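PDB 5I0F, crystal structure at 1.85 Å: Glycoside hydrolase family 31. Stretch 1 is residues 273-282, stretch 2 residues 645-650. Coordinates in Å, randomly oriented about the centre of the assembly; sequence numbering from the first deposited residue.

Stretch 1 (273-282) PTDVLNGFLD
Stretch 2, residues 645-650: QTGKPL

Residues 273-282 form a regular helix, phi/psi near -60/-42, in which the backbone N of each residue from Leu-277 to Asp-282 donates a hydrogen bond to the O four residues earlier, Pro-273 to Asn-278. Against it lies a helix end: Gln-645 and Thr-646 are helical, Gly-647 breaks out at 87/-3, and Lys-648 and Pro-649 run extended near -70/157. The register sets the CA of Thr-274 6.2 Å from the CA of Lys-648, and the CA of Asn-278 5.5 Å from the CA of Gly-647.

Thr-274 (m) points toward the turn; its OG1 lies 3.3 Å from Lys-648 CE, the lysine chain running m, t, t, t. One turn on, Leu-277 (t, p) sets CD2 3.3 Å from Gly-647 O and 3.9 Å from Pro-649 CD, an apolar contact with the proline ring.

Asn-278 (chi1 -87°, chi2 -72°) is the polar link. Its CB points sideways, yet the amide reaches in: Asn-278 ND2 donates to Thr-646 O at 2.7 Å and 173°, nearly straight, and to Thr-274 O within its own helix at 3.0 Å. Asn-278 OD1 sits 3.5 Å from Gly-647 CA, where a CB would clash with it; the positive phi independently calls for glycine. Leu-281 (m, t) closes the contact, CD1 3.8 Å from Gly-647 O. Across the turn, Lys-648 N donates to Thr-646 OG1 (chi1 p) at 3.1 Å.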

# COMPACT_ATOMS: atom_id res chain seq x y z
N PRO A 273 -11.00 -19.39 -13.96
CA PRO A 273 -10.38 -18.29 -13.20
C PRO A 273 -9.98 -18.66 -11.76
O PRO A 273 -8.90 -18.29 -11.28
CB PRO A 273 -11.46 -17.21 -13.22
CG PRO A 273 -12.21 -17.48 -14.50
CD PRO A 273 -12.26 -18.98 -14.61
N THR A 274 -10.82 -19.47 -11.11
CA THR A 274 -10.55 -19.95 -9.76
C THR A 274 -9.31 -20.85 -9.69
O THR A 274 -8.49 -20.71 -8.76
CB THR A 274 -11.81 -20.64 -9.19
OG1 THR A 274 -12.85 -19.65 -9.07
CG2 THR A 274 -11.55 -21.23 -7.83
N ASP A 275 -9.15 -21.74 -10.67
CA ASP A 275 -7.94 -22.59 -10.79
C ASP A 275 -6.67 -21.72 -10.80
O ASP A 275 -5.67 -22.03 -10.15
CB ASP A 275 -7.95 -23.44 -12.08
CG ASP A 275 -9.02 -24.55 -12.08
OD1 ASP A 275 -9.43 -25.01 -11.01
OD2 ASP A 275 -9.44 -24.96 -13.19
N VAL A 276 -6.71 -20.64 -11.57
CA VAL A 276 -5.55 -19.75 -11.72
C VAL A 276 -5.19 -19.05 -10.42
O VAL A 276 -4.02 -19.07 -9.97
CB VAL A 276 -5.77 -18.72 -12.84
CG1 VAL A 276 -4.64 -17.69 -12.87
CG2 VAL A 276 -5.89 -19.43 -14.18
N LEU A 277 -6.20 -18.44 -9.79
CA LEU A 277 -5.96 -17.78 -8.52
C LEU A 277 -5.46 -18.77 -7.47
O LEU A 277 -4.50 -18.47 -6.76
CB LEU A 277 -7.18 -16.99 -8.03
CG LEU A 277 -7.06 -16.25 -6.68
CD1 LEU A 277 -5.93 -15.22 -6.68
CD2 LEU A 277 -8.39 -15.58 -6.37
N ASN A 278 -6.03 -19.98 -7.43
CA ASN A 278 -5.50 -21.01 -6.52
C ASN A 278 -4.05 -21.40 -6.78
O ASN A 278 -3.31 -21.67 -5.83
CB ASN A 278 -6.36 -22.27 -6.53
CG ASN A 278 -7.47 -22.18 -5.54
OD1 ASN A 278 -7.25 -22.24 -4.32
ND2 ASN A 278 -8.67 -22.03 -6.03
N GLY A 279 -3.66 -21.43 -8.04
CA GLY A 279 -2.27 -21.68 -8.38
C GLY A 279 -1.37 -20.65 -7.73
O GLY A 279 -0.36 -20.99 -7.09
N PHE A 280 -1.73 -19.39 -7.91
CA PHE A 280 -0.99 -18.28 -7.30
C PHE A 280 -0.95 -18.37 -5.77
O PHE A 280 0.12 -18.27 -5.15
CB PHE A 280 -1.55 -16.95 -7.79
CG PHE A 280 -0.80 -15.74 -7.26
CD1 PHE A 280 0.60 -15.66 -7.35
CD2 PHE A 280 -1.49 -14.68 -6.69
CE1 PHE A 280 1.28 -14.55 -6.85
CE2 PHE A 280 -0.81 -13.56 -6.21
CZ PHE A 280 0.58 -13.50 -6.29
N LEU A 281 -2.10 -18.64 -5.16
CA LEU A 281 -2.17 -18.80 -3.70
C LEU A 281 -1.30 -19.94 -3.15
O LEU A 281 -0.72 -19.80 -2.05
CB LEU A 281 -3.62 -18.99 -3.25
CG LEU A 281 -4.54 -17.79 -3.49
CD1 LEU A 281 -5.91 -18.08 -2.89
CD2 LEU A 281 -3.97 -16.51 -2.94
N ASP A 282 -1.20 -21.05 -3.89
CA ASP A 282 -0.29 -22.12 -3.53
C ASP A 282 1.18 -21.65 -3.43
O ASP A 282 1.91 -22.16 -2.59
CB ASP A 282 -0.37 -23.29 -4.53
CG ASP A 282 -1.62 -24.14 -4.34
OD1 ASP A 282 -2.22 -24.12 -3.24
OD2 ASP A 282 -1.99 -24.83 -5.31
N GLN A 645 -11.59 -22.53 1.59
CA GLN A 645 -11.57 -23.83 0.89
C GLN A 645 -11.46 -23.66 -0.63
O GLN A 645 -10.67 -24.34 -1.25
CB GLN A 645 -12.74 -24.75 1.27
CG GLN A 645 -12.65 -26.06 0.47
CD GLN A 645 -12.90 -27.35 1.24
OE1 GLN A 645 -12.46 -27.55 2.40
NE2 GLN A 645 -13.56 -28.30 0.54
N THR A 646 -12.20 -22.74 -1.22
CA THR A 646 -12.26 -22.66 -2.68
C THR A 646 -11.15 -21.84 -3.31
O THR A 646 -10.83 -22.04 -4.48
CB THR A 646 -13.59 -22.06 -3.16
OG1 THR A 646 -13.66 -20.68 -2.76
CG2 THR A 646 -14.78 -22.85 -2.60
N GLY A 647 -10.60 -20.88 -2.57
CA GLY A 647 -9.61 -19.94 -3.10
C GLY A 647 -10.22 -18.70 -3.76
O GLY A 647 -9.49 -17.81 -4.19
N LYS A 648 -11.55 -18.63 -3.85
CA LYS A 648 -12.21 -17.45 -4.38
C LYS A 648 -12.15 -16.22 -3.43
O LYS A 648 -12.04 -16.36 -2.20
CB LYS A 648 -13.66 -17.77 -4.69
CG LYS A 648 -13.82 -18.77 -5.82
CD LYS A 648 -15.29 -18.84 -6.21
CE LYS A 648 -15.56 -19.97 -7.16
NZ LYS A 648 -17.02 -20.01 -7.41
N PRO A 649 -12.23 -15.01 -3.99
CA PRO A 649 -12.39 -13.81 -3.18
C PRO A 649 -13.76 -13.76 -2.49
O PRO A 649 -14.68 -14.43 -2.92
CB PRO A 649 -12.30 -12.67 -4.19
CG PRO A 649 -11.78 -13.26 -5.45
CD PRO A 649 -12.12 -14.71 -5.43
N LEU A 650 -13.87 -12.95 -1.44
CA LEU A 650 -15.17 -12.65 -0.83
C LEU A 650 -15.76 -11.47 -1.59
O LEU A 650 -16.87 -11.55 -2.07
CB LEU A 650 -15.02 -12.33 0.65
CG LEU A 650 -16.30 -12.00 1.42
CD1 LEU A 650 -17.22 -13.21 1.49
CD2 LEU A 650 -15.94 -11.54 2.83